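PDB 4HKT: inositol 2-dehydrogenase from Sinorhizobium meliloti, which catalyses the NAD+-dependent oxidation of myo-inositol to scyllo-inosose (2-keto-myo-inositol), the first step of myo-inositol degradation. Local coordinates for the interface of chains A and B. Residues are numbered along the deposited sequence; one frame, centred on the assembly and turned at random. Chains: chain A/B, Inositol 2-dehydrogenase.

The interface of chains A and B. Residues chain A 148, 241, 243, 248; chain B 152, 229, 234, 239.
A:Glu241 reaches across the two-fold interface between chains A and B of the deposited assembly, which may be the biological one, to two arginines, B:Arg239 and B:Arg152, which meet its carboxylate from different directions. Strands 144-152, 223-229 and 237-244 supply most of the residues, and each contact recurs with the chains exchanged. A:Glu241 has CG anti to its backbone N (chi1 -174°) and an extended chain, its two methylenes carrying the carboxylate out to the arginines. B:Arg239, bent at chi3 (-80°), grips it end-on: NH2 makes a salt bridge to OE2 at 2.7 Å, on the syn side but tilted out of the carboxylate plane, while NH1 bonds OE1 from above that plane. The two planes are turned 42° apart, so the pairing is twisted. B:Arg152 NH1 makes a second salt bridge to OE2 at 2.8 Å, on the anti side and also tilted; two charged donors probably stabilise this oxygen's negative charge.

The extended B:Arg152 slides past A:His243 in the opposite direction. Imidazole and guanidinium lie nearly parallel but offset: B:Arg152 CD sits over the ring, 3.8 Å from its centroid, and A:His243 CB covers the guanidinium. At the guanidinium edge, B:Tyr234 OH accepts from B:Arg152 NH1 at 2.8 Å, helping to fix that group's rotation. The same OH hydrogen-bonds A:His243 ND1 at 2.9 Å, probably donating its own hydrogen. Small A:Ala248 lets the phenol ring pack close, its CB 3.5 Å from B:Tyr234 CE2. B:Ser229, small enough to fit beside the imidazole, makes a weak OG bond to NE2. Beyond the NH2 end of the guanidinium, a water links B:Arg152 NH2, at 2.9 Å, to A:Thr148 OG1, a hydroxyl able to donate or accept, 3.0 Å from that water.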
ATOM      1  N   THR A 148       4.393  -6.915 -18.342  1.00 16.83           N
ATOM      2  CA  THR A 148       4.733  -5.476 -18.322  1.00 17.50           C
ATOM      3  C   THR A 148       5.964  -5.231 -17.447  1.00 17.31           C
ATOM      4  O   THR A 148       6.008  -5.614 -16.268  1.00 16.88           O
ATOM      5  CB  THR A 148       3.573  -4.604 -17.799  1.00 19.61           C
ATOM      6  OG1 THR A 148       2.385  -4.902 -18.508  1.00 20.18           O
ATOM      7  CG2 THR A 148       3.859  -3.135 -18.032  1.00 19.98           C
ATOM      8  N   GLU A 241       5.394  -7.143 -13.901  1.00 14.39           N
ATOM      9  CA  GLU A 241       4.033  -7.566 -13.749  1.00 15.89           C
ATOM     10  C   GLU A 241       3.750  -8.616 -14.764  1.00 15.03           C
ATOM     11  O   GLU A 241       4.141  -8.477 -15.915  1.00 15.13           O
ATOM     12  CB  GLU A 241       3.092  -6.409 -14.008  1.00 17.60           C
ATOM     13  CG  GLU A 241       1.632  -6.742 -13.720  1.00 20.96           C
ATOM     14  CD  GLU A 241       0.702  -5.596 -14.098  1.00 25.53           C
ATOM     15  OE1 GLU A 241       1.167  -4.481 -14.361  1.00 28.64           O
ATOM     16  OE2 GLU A 241      -0.506  -5.808 -14.154  1.00 29.25           O
ATOM     17  N   HIS A 243       0.464 -10.928 -16.227  1.00 14.07           N
ATOM     18  CA  HIS A 243      -0.949 -11.228 -16.299  1.00 15.35           C
ATOM     19  C   HIS A 243      -1.085 -12.535 -17.044  1.00 16.23           C
ATOM     20  O   HIS A 243      -0.507 -12.726 -18.118  1.00 16.09           O
ATOM     21  CB  HIS A 243      -1.721 -10.118 -17.008  1.00 15.32           C
ATOM     22  CG  HIS A 243      -3.169 -10.418 -17.210  1.00 17.00           C
ATOM     23  ND1 HIS A 243      -4.090 -10.433 -16.175  1.00 18.72           N
ATOM     24  CD2 HIS A 243      -3.866 -10.693 -18.332  1.00 17.11           C
ATOM     25  CE1 HIS A 243      -5.287 -10.712 -16.663  1.00 18.76           C
ATOM     26  NE2 HIS A 243      -5.181 -10.860 -17.970  1.00 18.37           N
ATOM     27  N   ALA A 248      -2.834 -12.529 -11.781  1.00 16.64           N
ATOM     28  CA  ALA A 248      -1.651 -11.756 -12.161  1.00 16.63           C
ATOM     29  C   ALA A 248      -0.752 -11.705 -10.986  1.00 17.04           C
ATOM     30  O   ALA A 248      -1.203 -11.904  -9.852  1.00 15.41           O
ATOM     31  CB  ALA A 248      -2.069 -10.357 -12.614  1.00 15.96           C
TER
ATOM     32  N   ARG B 152      -8.159  -3.929 -18.178  1.00 16.89           N
ATOM     33  CA  ARG B 152      -8.496  -5.337 -18.281  1.00 17.36           C
ATOM     34  C   ARG B 152      -9.917  -5.499 -17.818  1.00 19.07           C
ATOM     35  O   ARG B 152     -10.248  -5.101 -16.693  1.00 17.15           O
ATOM     36  CB  ARG B 152      -7.558  -6.234 -17.442  1.00 18.10           C
ATOM     37  CG  ARG B 152      -6.085  -6.086 -17.839  1.00 19.11           C
ATOM     38  CD  ARG B 152      -5.120  -6.924 -17.037  1.00 19.68           C
ATOM     39  NE  ARG B 152      -3.778  -6.653 -17.525  1.00 18.69           N
ATOM     40  CZ  ARG B 152      -2.663  -6.663 -16.805  1.00 19.64           C
ATOM     41  NH1 ARG B 152      -2.649  -6.984 -15.535  1.00 19.57           N
ATOM     42  NH2 ARG B 152      -1.516  -6.326 -17.382  1.00 22.68           N
ATOM     43  N   SER B 229      -6.532  -6.448 -21.906  1.00 16.94           N
ATOM     44  CA  SER B 229      -6.927  -7.846 -21.899  1.00 16.55           C
ATOM     45  C   SER B 229      -8.442  -7.929 -21.659  1.00 17.70           C
ATOM     46  O   SER B 229      -9.019  -7.194 -20.843  1.00 16.50           O
ATOM     47  CB  SER B 229      -6.208  -8.654 -20.818  1.00 17.07           C
ATOM     48  OG  SER B 229      -6.723 -10.015 -20.774  1.00 19.41           O
ATOM     49  N   TYR B 234      -9.419 -11.039 -11.261  1.00 19.40           N
ATOM     50  CA  TYR B 234      -9.420 -10.095 -10.144  1.00 20.14           C
ATOM     51  C   TYR B 234     -10.304  -8.847 -10.357  1.00 20.60           C
ATOM     52  O   TYR B 234     -10.404  -7.967  -9.480  1.00 23.58           O
ATOM     53  CB  TYR B 234      -7.968  -9.740  -9.772  1.00 19.27           C
ATOM     54  CG  TYR B 234      -7.082  -9.388 -10.945  1.00 19.07           C
ATOM     55  CD1 TYR B 234      -6.966  -8.083 -11.364  1.00 20.55           C
ATOM     56  CD2 TYR B 234      -6.377 -10.371 -11.649  1.00 19.99           C
ATOM     57  CE1 TYR B 234      -6.179  -7.747 -12.454  1.00 21.47           C
ATOM     58  CE2 TYR B 234      -5.569 -10.046 -12.739  1.00 19.88           C
ATOM     59  CZ  TYR B 234      -5.485  -8.728 -13.125  1.00 21.48           C
ATOM     60  OH  TYR B 234      -4.688  -8.356 -14.170  1.00 27.43           O
ATOM     61  N   ARG B 239      -5.806   1.183 -14.649  1.00 20.06           N
ATOM     62  CA  ARG B 239      -4.676   1.962 -14.138  1.00 19.06           C
ATOM     63  C   ARG B 239      -4.122   2.926 -15.149  1.00 17.61           C
ATOM     64  O   ARG B 239      -4.131   2.662 -16.340  1.00 19.11           O
ATOM     65  CB  ARG B 239      -3.574   1.039 -13.702  1.00 19.73           C
ATOM     66  CG  ARG B 239      -3.852   0.403 -12.358  1.00 20.27           C
ATOM     67  CD  ARG B 239      -2.757  -0.608 -12.108  1.00 21.53           C
ATOM     68  NE  ARG B 239      -2.987  -1.854 -12.817  1.00 20.43           N
ATOM     69  CZ  ARG B 239      -2.025  -2.686 -13.231  1.00 22.04           C
ATOM     70  NH1 ARG B 239      -0.752  -2.379 -13.080  1.00 20.73           N
ATOM     71  NH2 ARG B 239      -2.342  -3.834 -13.822  1.00 22.87           N
TER
HETATM   72  O   HOH W   1       1.203  -7.268 -17.196  1.00 23.75           O